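Local coordinates for bromodomain adjacent to zinc finger domain protein 2B (Homo sapiens, PDB 6FHQ) that probably reads the unmodified N-terminal tail of histone H3 through its zinc-binding PHD finger, here holding a small thiazolyl glycinamide fragment, at residues A[25-30]-A[48-53]; A[18-23]-A[32-37]. One frame throughout, in Å; residues are numbered along the deposited sequence.

Interaction 1 of 2, residues A[25-30]-A[48-53]; sequences DGCDKG and WFCPAC. With ZN (zinc ion), chain D; DE5 (2-azanyl-~{N}-(1,3-thiazol-2-yl)ethanamide), chain E.
The second zinc site of the PHD finger joins segments 25-30 and 48-53: C27, C50 and C53 each place SG 2.3 to 2.4 Å from the zinc ion, and C24, just outside, completes a four-cysteine shell. C27 CB also packs against C53 SG, 3.7 Å away. On the ligand's side of the site, D25 and W48 are tied by two hydrogen bonds. D25 N donates to W48 O at 2.8 Å, almost straight (170° at the hydrogen) and nearly along the C=O axis. In return W48 N gives its hydrogen to D25 OD2 at 3.0 Å. The carboxylate can reach because CG stands beside its own backbone N (chi1 -73°), which turns OD2 to the same partner residue as the N-H. OD2 is gripped a second time, by the amine N3 of the ligand at 2.8 Å, and the nearby carboxylate of D47 probably adds to the negative charge that suits this amine. Were the carboxylate of D25 cut back to the methyl of an alanine, W48 N would probably lose its acceptor and the ligand amine its charged partner. The F49 ring lies obliquely against the D25-G26 peptide, its CE1 3.5 Å from G26 N; G26, bare of a side chain, lets the backbone pass close to both this ring and C53 SG. Segment 25-30 runs through the loop after strand 21-23 and ends on the first residue of strand 30-32, whereas 48-53 leads into helix 51-57, whose N-cap is C50: its SG, while bound to zinc, accepts from C53 N at 3.6 Å.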
ATOM      1  N   ASP A  25      -5.756   4.566   0.082  1.00 31.76           N
ATOM      2  CA  ASP A  25      -7.110   5.043  -0.251  1.00 37.17           C
ATOM      3  C   ASP A  25      -7.027   6.235  -1.187  1.00 42.07           C
ATOM      4  O   ASP A  25      -8.028   6.615  -1.796  1.00 43.71           O
ATOM      5  CB  ASP A  25      -7.856   5.445   1.004  1.00 40.73           C
ATOM      6  CG  ASP A  25      -8.278   4.250   1.825  1.00 41.68           C
ATOM      7  OD1 ASP A  25      -9.222   3.561   1.408  1.00 44.51           O
ATOM      8  OD2 ASP A  25      -7.583   3.927   2.816  1.00 45.97           O
ATOM      9  N   GLY A  26      -5.826   6.824  -1.301  1.00 40.47           N
ATOM     10  CA  GLY A  26      -5.587   7.910  -2.237  1.00 39.00           C
ATOM     11  C   GLY A  26      -5.473   7.465  -3.668  1.00 40.10           C
ATOM     12  O   GLY A  26      -6.203   7.952  -4.522  1.00 40.97           O
ATOM     13  N   CYS A  27      -4.472   6.638  -3.957  1.00 36.91           N
ATOM     14  CA  CYS A  27      -4.064   6.345  -5.335  1.00 35.44           C
ATOM     15  C   CYS A  27      -4.238   4.875  -5.640  1.00 35.64           C
ATOM     16  O   CYS A  27      -3.792   4.422  -6.645  1.00 36.51           O
ATOM     17  CB  CYS A  27      -2.579   6.715  -5.519  1.00 34.96           C
ATOM     18  SG  CYS A  27      -1.488   5.707  -4.472  1.00 30.39           S
ATOM     19  N   ASP A  28      -4.799   4.116  -4.695  1.00 37.15           N
ATOM     20  CA  ASP A  28      -4.952   2.653  -4.797  1.00 42.04           C
ATOM     21  C   ASP A  28      -3.708   1.746  -5.020  1.00 40.76           C
ATOM     22  O   ASP A  28      -3.874   0.542  -5.215  1.00 43.50           O
ATOM     23  CB  ASP A  28      -6.058   2.319  -5.817  1.00 45.88           C
ATOM     24  CG  ASP A  28      -7.348   2.977  -5.460  1.00 48.37           C
ATOM     25  OD1 ASP A  28      -7.927   2.613  -4.409  1.00 51.21           O
ATOM     26  OD2 ASP A  28      -7.683   3.975  -6.118  1.00 59.60           O
ATOM     27  N   LYS A  29      -2.496   2.271  -4.881  1.00 34.92           N
ATOM     28  CA  LYS A  29      -1.297   1.428  -4.962  1.00 33.31           C
ATOM     29  C   LYS A  29      -1.093   0.673  -3.630  1.00 30.97           C
ATOM     30  O   LYS A  29      -1.651   1.072  -2.622  1.00 31.25           O
ATOM     31  CB  LYS A  29      -0.118   2.280  -5.275  1.00 34.86           C
ATOM     32  CG  LYS A  29      -0.236   2.888  -6.678  1.00 40.90           C
ATOM     33  CD  LYS A  29       1.083   3.477  -7.115  1.00 45.07           C
ATOM     34  CE  LYS A  29       1.157   3.605  -8.648  1.00 53.10           C
ATOM     35  NZ  LYS A  29       2.190   4.631  -9.007  1.00 58.25           N
ATOM     36  N   GLY A  30      -0.304  -0.408  -3.648  1.00 27.83           N
ATOM     37  CA  GLY A  30      -0.025  -1.200  -2.461  1.00 25.16           C
ATOM     38  C   GLY A  30       1.431  -1.243  -2.057  1.00 24.30           C
ATOM     39  O   GLY A  30       2.323  -1.046  -2.863  1.00 23.39           O
ATOM     40  N   TRP A  48      -5.491   4.268   4.996  1.00 30.26           N
ATOM     41  CA  TRP A  48      -4.064   4.431   4.736  1.00 27.55           C
ATOM     42  C   TRP A  48      -3.896   5.357   3.533  1.00 26.59           C
ATOM     43  O   TRP A  48      -4.554   5.157   2.530  1.00 26.99           O
ATOM     44  CB  TRP A  48      -3.473   3.094   4.344  1.00 27.23           C
ATOM     45  CG  TRP A  48      -2.052   3.172   3.993  1.00 26.60           C
ATOM     46  CD1 TRP A  48      -1.489   2.905   2.787  1.00 26.61           C
ATOM     47  CD2 TRP A  48      -1.029   3.623   4.825  1.00 28.31           C
ATOM     48  NE1 TRP A  48      -0.169   3.122   2.835  1.00 26.21           N
ATOM     49  CE2 TRP A  48       0.151   3.610   4.069  1.00 28.22           C
ATOM     50  CE3 TRP A  48      -0.994   4.106   6.124  1.00 28.93           C
ATOM     51  CZ2 TRP A  48       1.373   3.950   4.600  1.00 28.55           C
ATOM     52  CZ3 TRP A  48       0.217   4.472   6.654  1.00 29.92           C
ATOM     53  CH2 TRP A  48       1.402   4.385   5.891  1.00 28.30           C
ATOM     54  N   PHE A  49      -3.061   6.383   3.685  1.00 26.30           N
ATOM     55  CA  PHE A  49      -2.567   7.159   2.575  1.00 27.85           C
ATOM     56  C   PHE A  49      -1.053   7.012   2.491  1.00 27.71           C
ATOM     57  O   PHE A  49      -0.327   7.168   3.504  1.00 25.98           O
ATOM     58  CB  PHE A  49      -2.969   8.604   2.762  1.00 29.36           C
ATOM     59  CG  PHE A  49      -4.448   8.818   2.666  1.00 31.94           C
ATOM     60  CD1 PHE A  49      -5.075   8.863   1.419  1.00 32.64           C
ATOM     61  CD2 PHE A  49      -5.232   8.876   3.831  1.00 33.00           C
ATOM     62  CE1 PHE A  49      -6.468   8.965   1.352  1.00 35.98           C
ATOM     63  CE2 PHE A  49      -6.623   9.016   3.732  1.00 34.51           C
ATOM     64  CZ  PHE A  49      -7.222   9.037   2.526  1.00 33.43           C
ATOM     65  N   CYS A  50      -0.560   6.796   1.282  1.00 27.98           N
ATOM     66  CA  CYS A  50       0.848   6.447   1.118  1.00 27.93           C
ATOM     67  C   CYS A  50       1.690   7.696   1.166  1.00 27.41           C
ATOM     68  O   CYS A  50       1.193   8.805   0.941  1.00 26.11           O
ATOM     69  CB  CYS A  50       1.048   5.679  -0.203  1.00 28.81           C
ATOM     70  SG  CYS A  50       0.983   6.701  -1.631  1.00 28.32           S
ATOM     71  N   PRO A  51       3.004   7.534   1.350  1.00 28.59           N
ATOM     72  CA  PRO A  51       3.832   8.666   1.488  1.00 28.01           C
ATOM     73  C   PRO A  51       3.731   9.614   0.315  1.00 27.12           C
ATOM     74  O   PRO A  51       3.825  10.831   0.492  1.00 26.60           O
ATOM     75  CB  PRO A  51       5.238   8.032   1.507  1.00 29.75           C
ATOM     76  CG  PRO A  51       5.016   6.759   2.178  1.00 29.47           C
ATOM     77  CD  PRO A  51       3.783   6.289   1.492  1.00 29.45           C
ATOM     78  N   ALA A  52       3.627   9.053  -0.876  1.00 26.26           N
ATOM     79  CA  ALA A  52       3.604   9.856  -2.080  1.00 27.99           C
ATOM     80  C   ALA A  52       2.374  10.796  -2.064  1.00 26.75           C
ATOM     81  O   ALA A  52       2.507  11.963  -2.273  1.00 29.25           O
ATOM     82  CB  ALA A  52       3.597   8.923  -3.325  1.00 27.22           C
ATOM     83  N   CYS A  53       1.206  10.267  -1.687  1.00 26.92           N
ATOM     84  CA  CYS A  53      -0.035  11.039  -1.601  1.00 27.70           C
ATOM     85  C   CYS A  53      -0.011  12.125  -0.516  1.00 27.77           C
ATOM     86  O   CYS A  53      -0.425  13.224  -0.755  1.00 29.85           O
ATOM     87  CB  CYS A  53      -1.205  10.124  -1.418  1.00 29.76           C
ATOM     88  SG  CYS A  53      -1.625   9.218  -2.956  1.00 30.78           S
TER
HETATM   89 ZN    ZN D2002      -1.168   6.929  -2.545  1.00 28.25          ZN
HETATM   90  C4  DE5 E2003      -5.701  -0.536   4.356  1.00 48.00           C
HETATM   91  C5  DE5 E2003      -6.523   0.800   4.298  1.00 43.00           C
HETATM   92  N1  DE5 E2003      -5.023  -2.925   6.982  1.00 56.20           N
HETATM   93  N2  DE5 E2003      -5.783  -1.168   5.579  1.00 53.08           N
HETATM   94  C3  DE5 E2003      -5.173  -2.355   5.778  1.00 53.95           C
HETATM   95  N3  DE5 E2003      -6.737   1.306   2.901  1.00 35.36           N
HETATM   96  C2  DE5 E2003      -4.385  -4.130   6.971  1.00 54.74           C
HETATM   97  C1  DE5 E2003      -4.000  -4.535   5.742  1.00 60.65           C
HETATM   98  S1  DE5 E2003      -4.485  -3.390   4.615  1.00 59.94           S
HETATM   99  O1  DE5 E2003      -5.105  -0.983   3.354  1.00 35.84           O

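Interaction 2 of 2, residues A[18-23]-A[32-37]; sequences EELLLL and HTYCHR. With ZN (zinc ion), chain C; DE5 (2-azanyl-~{N}-(1,3-thiazol-2-yl)ethanamide), chain E.
L21 and H32 form an antiparallel, non-hydrogen-bonded pair of the two-stranded PHD-finger sheet, CA to CA 4.1 Å, and H32 belongs to the first zinc site. Its ND1 binds the zinc ion together with C35 SG, while C9 and C12 supply the other two ligands. The tight part of the contact is built round this imidazole. On one face L21 CD1 makes a CH-pi contact, 4.1 Å from the ring centroid and 14° off the normal. Against the opposite face Y34 OH sits 3.2 Å above the plane, over its centre, and that hydroxyl also bonds to N17 ND2. With ND1 on the metal and NE2 hydrogen-bonded to D16 O, the ring is fixed in rotation as well as sandwiched. Y34 reaches it because CG lies between its backbone N and carbonyl carbon (chi1 55°), which folds the phenol back until H32 CB rests 3.7 Å above its plane. The backbone closes the same region: L20 O accepts from T33 N at 2.9 Å (152° at the hydrogen) and also meets H32 CA at 3.2 Å in a CA-H...O contact. T33 OG1 lies against L20 CB.

Toward solvent the fit is looser. L20 CD1 touches the Y34 ring at its edge, 3.8 Å from CE2, where both residues are partly exposed. L22, by contrast, is buried but only loosely met within this contact, with P44 and W48 also packing on it. Its two methyls go to different neighbours: CD2 meets T33 CG2 at about a right angle between the side chains, and CD1 stops 4.4 Å from H36 NE2.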
ATOM      1  N   GLU A  18      -1.390 -10.421   2.432  1.00 35.48           N
ATOM      2  CA  GLU A  18      -2.378  -9.413   2.159  1.00 39.37           C
ATOM      3  C   GLU A  18      -2.817  -8.587   3.371  1.00 39.08           C
ATOM      4  O   GLU A  18      -3.232  -7.446   3.207  1.00 40.85           O
ATOM      5  CB  GLU A  18      -3.603 -10.108   1.510  1.00 43.81           C
ATOM      6  CG  GLU A  18      -3.263 -10.599   0.092  1.00 48.88           C
ATOM      7  CD  GLU A  18      -3.759 -12.020  -0.226  1.00 58.41           C
ATOM      8  OE1 GLU A  18      -4.539 -12.600   0.574  1.00 70.41           O
ATOM      9  OE2 GLU A  18      -3.376 -12.562  -1.294  1.00 63.08           O
ATOM     10  N   GLU A  19      -2.719  -9.186   4.551  1.00 38.34           N
ATOM     11  CA  GLU A  19      -2.914  -8.531   5.853  1.00 42.86           C
ATOM     12  C   GLU A  19      -1.888  -7.410   6.142  1.00 40.27           C
ATOM     13  O   GLU A  19      -2.040  -6.638   7.093  1.00 42.17           O
ATOM     14  CB  GLU A  19      -2.837  -9.609   6.944  1.00 46.35           C
ATOM     15  CG  GLU A  19      -2.674  -9.115   8.375  1.00 51.98           C
ATOM     16  CD  GLU A  19      -3.533  -9.899   9.354  1.00 55.47           C
ATOM     17  OE1 GLU A  19      -4.772  -9.666   9.377  1.00 53.42           O
ATOM     18  OE2 GLU A  19      -2.972 -10.733  10.101  1.00 61.89           O
ATOM     19  N   LEU A  20      -0.805  -7.387   5.382  1.00 34.51           N
ATOM     20  CA  LEU A  20       0.258  -6.461   5.636  1.00 31.72           C
ATOM     21  C   LEU A  20       0.455  -5.584   4.416  1.00 29.06           C
ATOM     22  O   LEU A  20       1.331  -4.735   4.401  1.00 25.76           O
ATOM     23  CB  LEU A  20       1.522  -7.233   5.968  1.00 31.69           C
ATOM     24  CG  LEU A  20       1.489  -8.031   7.258  1.00 33.40           C
ATOM     25  CD1 LEU A  20       2.777  -8.815   7.388  1.00 35.08           C
ATOM     26  CD2 LEU A  20       1.282  -7.106   8.466  1.00 34.00           C
ATOM     27  N   LEU A  21      -0.378  -5.803   3.419  1.00 27.96           N
ATOM     28  CA  LEU A  21      -0.223  -5.132   2.177  1.00 29.19           C
ATOM     29  C   LEU A  21      -1.161  -3.887   2.219  1.00 29.57           C
ATOM     30  O   LEU A  21      -2.385  -3.996   2.029  1.00 28.74           O
ATOM     31  CB  LEU A  21      -0.548  -6.096   1.051  1.00 29.26           C
ATOM     32  CG  LEU A  21      -0.538  -5.504  -0.352  1.00 29.97           C
ATOM     33  CD1 LEU A  21       0.800  -4.867  -0.705  1.00 29.06           C
ATOM     34  CD2 LEU A  21      -0.977  -6.579  -1.385  1.00 30.79           C
ATOM     35  N   LEU A  22      -0.571  -2.720   2.476  1.00 26.63           N
ATOM     36  CA  LEU A  22      -1.377  -1.576   2.796  1.00 28.19           C
ATOM     37  C   LEU A  22      -1.808  -0.993   1.493  1.00 27.19           C
ATOM     38  O   LEU A  22      -0.966  -0.773   0.652  1.00 26.56           O
ATOM     39  CB  LEU A  22      -0.599  -0.509   3.556  1.00 27.10           C
ATOM     40  CG  LEU A  22       0.084  -0.935   4.816  1.00 27.78           C
ATOM     41  CD1 LEU A  22       0.760   0.268   5.476  1.00 27.63           C
ATOM     42  CD2 LEU A  22      -0.885  -1.620   5.767  1.00 30.91           C
ATOM     43  N   LEU A  23      -3.071  -0.637   1.387  1.00 27.46           N
ATOM     44  CA  LEU A  23      -3.637  -0.123   0.132  1.00 29.70           C
ATOM     45  C   LEU A  23      -3.965   1.295   0.298  1.00 28.38           C
ATOM     46  O   LEU A  23      -4.755   1.639   1.200  1.00 27.59           O
ATOM     47  CB  LEU A  23      -4.930  -0.852  -0.172  1.00 31.81           C
ATOM     48  CG  LEU A  23      -4.771  -2.375  -0.298  1.00 34.48           C
ATOM     49  CD1 LEU A  23      -6.144  -2.939  -0.733  1.00 37.92           C
ATOM     50  CD2 LEU A  23      -3.688  -2.681  -1.328  1.00 36.49           C
ATOM     51  N   HIS A  32       3.753  -3.375   1.207  1.00 21.54           N
ATOM     52  CA  HIS A  32       3.756  -4.102   2.456  1.00 21.44           C
ATOM     53  C   HIS A  32       4.340  -3.188   3.582  1.00 21.99           C
ATOM     54  O   HIS A  32       5.351  -2.503   3.360  1.00 20.21           O
ATOM     55  CB  HIS A  32       4.669  -5.331   2.371  1.00 23.21           C
ATOM     56  CG  HIS A  32       4.177  -6.404   1.461  1.00 25.16           C
ATOM     57  ND1 HIS A  32       4.806  -6.722   0.271  1.00 25.61           N
ATOM     58  CD2 HIS A  32       3.110  -7.245   1.578  1.00 25.64           C
ATOM     59  CE1 HIS A  32       4.116  -7.698  -0.315  1.00 26.82           C
ATOM     60  NE2 HIS A  32       3.088  -8.029   0.458  1.00 24.51           N
ATOM     61  N   THR A  33       3.859  -3.397   4.813  1.00 21.83           N
ATOM     62  CA  THR A  33       4.433  -2.744   5.982  1.00 23.11           C
ATOM     63  C   THR A  33       5.972  -2.850   6.023  1.00 23.59           C
ATOM     64  O   THR A  33       6.705  -1.848   6.189  1.00 24.76           O
ATOM     65  CB  THR A  33       3.918  -3.400   7.266  1.00 23.51           C
ATOM     66  OG1 THR A  33       3.951  -4.824   7.135  1.00 24.13           O
ATOM     67  CG2 THR A  33       2.540  -2.967   7.582  1.00 23.73           C
ATOM     68  N   TYR A  34       6.434  -4.086   5.861  1.00 25.78           N
ATOM     69  CA  TYR A  34       7.810  -4.440   5.978  1.00 26.62           C
ATOM     70  C   TYR A  34       8.627  -4.129   4.754  1.00 27.62           C
ATOM     71  O   TYR A  34       9.818  -4.166   4.853  1.00 28.83           O
ATOM     72  CB  TYR A  34       7.959  -5.935   6.316  1.00 28.79           C
ATOM     73  CG  TYR A  34       7.280  -6.876   5.375  1.00 28.29           C
ATOM     74  CD1 TYR A  34       7.847  -7.171   4.138  1.00 28.88           C
ATOM     75  CD2 TYR A  34       6.059  -7.399   5.675  1.00 28.90           C
ATOM     76  CE1 TYR A  34       7.266  -8.001   3.271  1.00 29.90           C
ATOM     77  CE2 TYR A  34       5.452  -8.264   4.812  1.00 30.46           C
ATOM     78  CZ  TYR A  34       6.069  -8.561   3.572  1.00 31.53           C
ATOM     79  OH  TYR A  34       5.435  -9.354   2.599  1.00 31.44           O
ATOM     80  N   CYS A  35       8.007  -3.705   3.656  1.00 26.02           N
ATOM     81  CA  CYS A  35       8.768  -3.161   2.485  1.00 26.68           C
ATOM     82  C   CYS A  35       9.012  -1.652   2.469  1.00 26.08           C
ATOM     83  O   CYS A  35       9.977  -1.195   1.832  1.00 25.40           O
ATOM     84  CB  CYS A  35       8.090  -3.551   1.146  1.00 26.47           C
ATOM     85  SG  CYS A  35       8.115  -5.321   0.854  1.00 27.39           S
ATOM     86  N   HIS A  36       8.192  -0.874   3.177  1.00 24.94           N
ATOM     87  CA  HIS A  36       8.524   0.480   3.468  1.00 25.46           C
ATOM     88  C   HIS A  36       9.843   0.616   4.224  1.00 25.04           C
ATOM     89  O   HIS A  36      10.228  -0.285   4.978  1.00 22.78           O
ATOM     90  CB  HIS A  36       7.517   1.098   4.388  1.00 26.42           C
ATOM     91  CG  HIS A  36       6.244   1.385   3.739  1.00 27.64           C
ATOM     92  ND1 HIS A  36       6.052   2.491   2.953  1.00 32.82           N
ATOM     93  CD2 HIS A  36       5.083   0.708   3.741  1.00 29.08           C
ATOM     94  CE1 HIS A  36       4.789   2.528   2.563  1.00 30.34           C
ATOM     95  NE2 HIS A  36       4.190   1.437   2.994  1.00 30.01           N
ATOM     96  N   ARG A  37      10.481   1.760   4.006  1.00 25.78           N
ATOM     97  CA  ARG A  37      11.622   2.228   4.802  1.00 28.17           C
ATOM     98  C   ARG A  37      11.318   3.663   5.144  1.00 28.97           C
ATOM     99  O   ARG A  37      11.001   4.440   4.261  1.00 27.52           O
ATOM    100  CB  ARG A  37      12.922   2.190   4.008  1.00 31.93           C
ATOM    101  CG  ARG A  37      13.352   0.827   3.580  1.00 34.01           C
ATOM    102  CD  ARG A  37      13.802  -0.000   4.787  1.00 37.58           C
ATOM    103  NE  ARG A  37      14.175  -1.361   4.384  1.00 38.54           N
ATOM    104  CZ  ARG A  37      13.345  -2.406   4.281  1.00 39.93           C
ATOM    105  NH1 ARG A  37      12.041  -2.299   4.527  1.00 40.24           N
ATOM    106  NH2 ARG A  37      13.846  -3.600   3.953  1.00 40.30           N
TER
HETATM  107 ZN    ZN C2001       6.369  -5.858  -0.554  1.00 23.73          ZN
HETATM  108  C4  DE5 E2003      -5.701  -0.536   4.356  1.00 48.00           C
HETATM  109  C5  DE5 E2003      -6.523   0.800   4.298  1.00 43.00           C
HETATM  110  N1  DE5 E2003      -5.023  -2.925   6.982  1.00 56.20           N
HETATM  111  N2  DE5 E2003      -5.783  -1.168   5.579  1.00 53.08           N
HETATM  112  C3  DE5 E2003      -5.173  -2.355   5.778  1.00 53.95           C
HETATM  113  N3  DE5 E2003      -6.737   1.306   2.901  1.00 35.36           N
HETATM  114  C2  DE5 E2003      -4.385  -4.130   6.971  1.00 54.74           C
HETATM  115  C1  DE5 E2003      -4.000  -4.535   5.742  1.00 60.65           C
HETATM  116  S1  DE5 E2003      -4.485  -3.390   4.615  1.00 59.94           S
HETATM  117  O1  DE5 E2003      -5.105  -0.983   3.354  1.00 35.84           O

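Overall arrangement
The segments of interactions 1 and 2 alternate along the chain, so the two zinc sites interleave in the cross-braced manner of PHD fingers. The centres of the two contacts are 12 Å apart, yet they touch, W48 CD1 lying 3.6 Å from L22 CB and P51 CD 4.0 Å from H36 CE1. They also share the ligand. L23 N of segment 18-23 donates to its O1 at 2.9 Å, and the ligand amine spans the two contacts, N3 being bonded to L23 O at 2.6 Å as well as to D25. Such strand and carboxylate pairing is consistent with the groove where related fingers hold the histone H3 N-terminus.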